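Local coordinates for protein-tyrosine-phosphatase (Shewanella sp., PDB 2Z72) that hydrolyses phosphotyrosine as a cold-active phosphatase, probably using the two zinc ions of its calcineurin-like phosphoesterase domain, at residues A[6-12]-A[23-29]. Where two conformers were deposited one is given. Residue numbers count along the deposited sequence, not the author numbering.
Sequences TEFDGPY and AYWICDN
Two reciprocal pairs of backbone hydrogen bonds set the antiparallel register: D9 N to I26 O (2.9 Å) with I26 N to D9 O (2.8 Å), and Y12 N to Y24 O (2.9 Å) with Y24 N to Y12 O (2.8 Å). Beyond them, where 23-29 turns through D28 and N29 (phi 57° and 62°), E7 N donates to N29 OD1 (2.8 Å), N29 N to E7 O (3.2 Å), and T6 OG1 to D28 OD1 (2.6 Å). The axes of 8-12 and 23-27 approach to 4.5 Å, their N-to-C directions 173° apart. G10 and P11 face the single W25 between the bonded pairs, so the register slips by one: a beta bulge. G10 adopts phi 122°, psi -169°, where a CB would jam against the D9 carbonyl and crowd Y24 O; a cis peptide leads into P11. This hairpin, 8-14 with 22-27, is extended by strand 30-35 into a three-stranded antiparallel sheet, and C27 ties it to C47 by a disulfide. On one face lie D9, Y12, Y24 and I26; D9, Y12 and I26 meet helix 166-172, while Y24 rests on I173 and strand 30-35. Y12 (chi1 m) gives its OH to D9 OD1 at 2.6 Å, D9 OD2 accepts a hydrogen bond from N123, and E7 salt-bridges R165. P11 CB sits 3.5 Å above the centroid of the W25 (m) six-membered ring, a CH-pi contact 6° off the normal; W25 NE1 hydrogen-bonds T34. The F8 ring (chi1 m) has C27 C and D28 N over one face; F8 CD2 lies 4.3 Å from C27 CB.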
loop_
_atom_site.group_PDB
_atom_site.type_symbol
_atom_site.label_atom_id
_atom_site.label_comp_id
_atom_site.label_asym_id
_atom_site.label_seq_id
_atom_site.Cartn_x
_atom_site.Cartn_y
_atom_site.Cartn_z
ATOM N N THR A 6 -18.745 -18.154 12.371
ATOM C CA THR A 6 -18.554 -18.202 10.925
ATOM C C THR A 6 -17.982 -16.879 10.444
ATOM O O THR A 6 -17.887 -15.871 11.142
ATOM C CB THR A 6 -19.905 -18.468 10.218
ATOM O OG1 THR A 6 -20.684 -17.320 10.668
ATOM C CG2 THR A 6 -20.665 -19.699 10.647
ATOM N N GLU A 7 -17.558 -16.931 9.190
ATOM C CA GLU A 7 -17.090 -15.695 8.666
ATOM C C GLU A 7 -18.024 -14.931 7.711
ATOM O O GLU A 7 -18.885 -15.469 7.030
ATOM C CB GLU A 7 -15.807 -16.114 7.888
ATOM C CG GLU A 7 -14.933 -17.101 8.653
ATOM C CD GLU A 7 -14.034 -16.354 9.595
ATOM O OE1 GLU A 7 -14.044 -15.091 9.581
ATOM O OE2 GLU A 7 -13.342 -17.055 10.344
ATOM N N PHE A 8 -17.746 -13.642 7.648
ATOM C CA PHE A 8 -18.226 -12.746 6.608
ATOM C C PHE A 8 -17.006 -12.130 5.949
ATOM O O PHE A 8 -16.163 -11.616 6.682
ATOM C CB PHE A 8 -19.126 -11.655 7.188
ATOM C CG PHE A 8 -20.433 -12.178 7.754
ATOM C CD1 PHE A 8 -20.464 -12.786 8.994
ATOM C CD2 PHE A 8 -21.627 -12.070 7.054
ATOM C CE1 PHE A 8 -21.637 -13.246 9.502
ATOM C CE2 PHE A 8 -22.838 -12.510 7.583
ATOM C CZ PHE A 8 -22.819 -13.102 8.804
ATOM N N ASP A 9 -16.929 -12.188 4.631
ATOM C CA ASP A 9 -15.717 -11.735 3.938
ATOM C C ASP A 9 -16.074 -11.384 2.500
ATOM O O ASP A 9 -16.921 -12.033 1.888
ATOM C CB ASP A 9 -14.669 -12.808 3.968
ATOM C CG ASP A 9 -13.356 -12.466 3.283
ATOM O OD1 ASP A 9 -12.781 -13.416 2.726
ATOM O OD2 ASP A 9 -12.945 -11.286 3.335
ATOM N N GLY A 10 -15.398 -10.417 1.963
ATOM C CA GLY A 10 -15.589 -9.996 0.574
ATOM C C GLY A 10 -15.958 -8.559 0.433
ATOM O O GLY A 10 -15.883 -7.780 1.391
ATOM N N PRO A 11 -16.378 -8.132 -0.759
ATOM C CA PRO A 11 -16.547 -8.983 -1.916
ATOM C C PRO A 11 -15.258 -9.225 -2.683
ATOM O O PRO A 11 -14.290 -8.459 -2.582
ATOM C CB PRO A 11 -17.491 -8.119 -2.759
ATOM C CG PRO A 11 -17.119 -6.698 -2.455
ATOM C CD PRO A 11 -16.788 -6.731 -0.977
ATOM N N TYR A 12 -15.258 -10.322 -3.431
ATOM C CA TYR A 12 -14.259 -10.630 -4.438
ATOM C C TYR A 12 -14.951 -10.391 -5.790
ATOM O O TYR A 12 -15.904 -11.076 -6.122
ATOM C CB TYR A 12 -13.817 -12.076 -4.306
ATOM C CG TYR A 12 -13.146 -12.374 -2.981
ATOM C CD1 TYR A 12 -13.860 -12.787 -1.860
ATOM C CD2 TYR A 12 -11.771 -12.198 -2.813
ATOM C CE1 TYR A 12 -13.228 -13.063 -0.658
ATOM C CE2 TYR A 12 -11.170 -12.457 -1.636
ATOM C CZ TYR A 12 -11.884 -12.866 -0.544
ATOM O OH TYR A 12 -11.195 -13.111 0.631
ATOM N N ALA A 23 -19.779 -10.210 -8.208
ATOM C CA ALA A 23 -19.243 -10.169 -6.870
ATOM C C ALA A 23 -19.532 -11.479 -6.124
ATOM O O ALA A 23 -20.685 -11.955 -6.108
ATOM C CB ALA A 23 -19.818 -8.992 -6.098
ATOM N N TYR A 24 -18.498 -11.997 -5.473
ATOM C CA TYR A 24 -18.552 -13.147 -4.614
ATOM C C TYR A 24 -18.460 -12.677 -3.156
ATOM O O TYR A 24 -17.518 -11.951 -2.814
ATOM C CB TYR A 24 -17.437 -14.120 -4.912
ATOM C CG TYR A 24 -17.495 -14.752 -6.268
ATOM C CD1 TYR A 24 -16.710 -14.333 -7.326
ATOM C CD2 TYR A 24 -18.330 -15.756 -6.571
ATOM C CE1 TYR A 24 -16.788 -14.937 -8.557
ATOM C CE2 TYR A 24 -18.420 -16.349 -7.820
ATOM C CZ TYR A 24 -17.656 -15.942 -8.809
ATOM O OH TYR A 24 -17.731 -16.507 -10.035
ATOM N N TRP A 25 -19.377 -13.122 -2.320
ATOM C CA TRP A 25 -19.493 -12.722 -0.934
ATOM C C TRP A 25 -19.493 -13.956 -0.077
ATOM O O TRP A 25 -20.221 -14.934 -0.376
ATOM C CB TRP A 25 -20.784 -11.972 -0.664
ATOM C CG TRP A 25 -21.087 -10.854 -1.599
ATOM C CD1 TRP A 25 -21.658 -10.965 -2.839
ATOM C CD2 TRP A 25 -20.871 -9.458 -1.437
ATOM N NE1 TRP A 25 -21.793 -9.769 -3.430
ATOM C CE2 TRP A 25 -21.329 -8.788 -2.605
ATOM C CE3 TRP A 25 -20.337 -8.678 -0.403
ATOM C CZ2 TRP A 25 -21.248 -7.397 -2.741
ATOM C CZ3 TRP A 25 -20.272 -7.297 -0.552
ATOM C CH2 TRP A 25 -20.729 -6.652 -1.729
ATOM N N ILE A 26 -18.699 -13.951 0.996
ATOM C CA ILE A 26 -18.814 -14.970 2.034
ATOM C C ILE A 26 -19.699 -14.414 3.135
ATOM O O ILE A 26 -19.350 -13.429 3.768
ATOM C CB ILE A 26 -17.449 -15.365 2.618
ATOM C CG1 ILE A 26 -16.471 -15.734 1.550
ATOM C CG2 ILE A 26 -17.636 -16.504 3.617
ATOM C CD1 ILE A 26 -16.971 -16.727 0.508
ATOM N N CYS A 27 -20.884 -15.014 3.287
ATOM C CA CYS A 27 -21.877 -14.542 4.251
ATOM C C CYS A 27 -22.232 -15.708 5.166
ATOM O O CYS A 27 -22.868 -16.667 4.723
ATOM C CB CYS A 27 -23.105 -14.025 3.508
ATOM S SG CYS A 27 -22.772 -12.846 2.217
ATOM N N ASP A 28 -21.802 -15.698 6.411
ATOM C CA ASP A 28 -22.094 -16.790 7.365
ATOM C C ASP A 28 -21.590 -18.101 6.815
ATOM O O ASP A 28 -22.325 -19.118 6.895
ATOM C CB ASP A 28 -23.576 -16.866 7.644
ATOM C CG ASP A 28 -23.987 -17.428 8.991
ATOM O OD1 ASP A 28 -23.191 -17.628 9.924
ATOM O OD2 ASP A 28 -25.216 -17.646 9.051
ATOM N N ASN A 29 -20.388 -18.156 6.333
ATOM C CA ASN A 29 -19.720 -19.351 5.840
ATOM C C ASN A 29 -20.414 -19.994 4.630
ATOM O O ASN A 29 -20.185 -21.166 4.335
ATOM C CB ASN A 29 -19.440 -20.437 6.871
ATOM C CG ASN A 29 -18.158 -20.190 7.661
ATOM O OD1 ASN A 29 -17.507 -19.150 7.484
ATOM N ND2 ASN A 29 -17.811 -21.099 8.570
#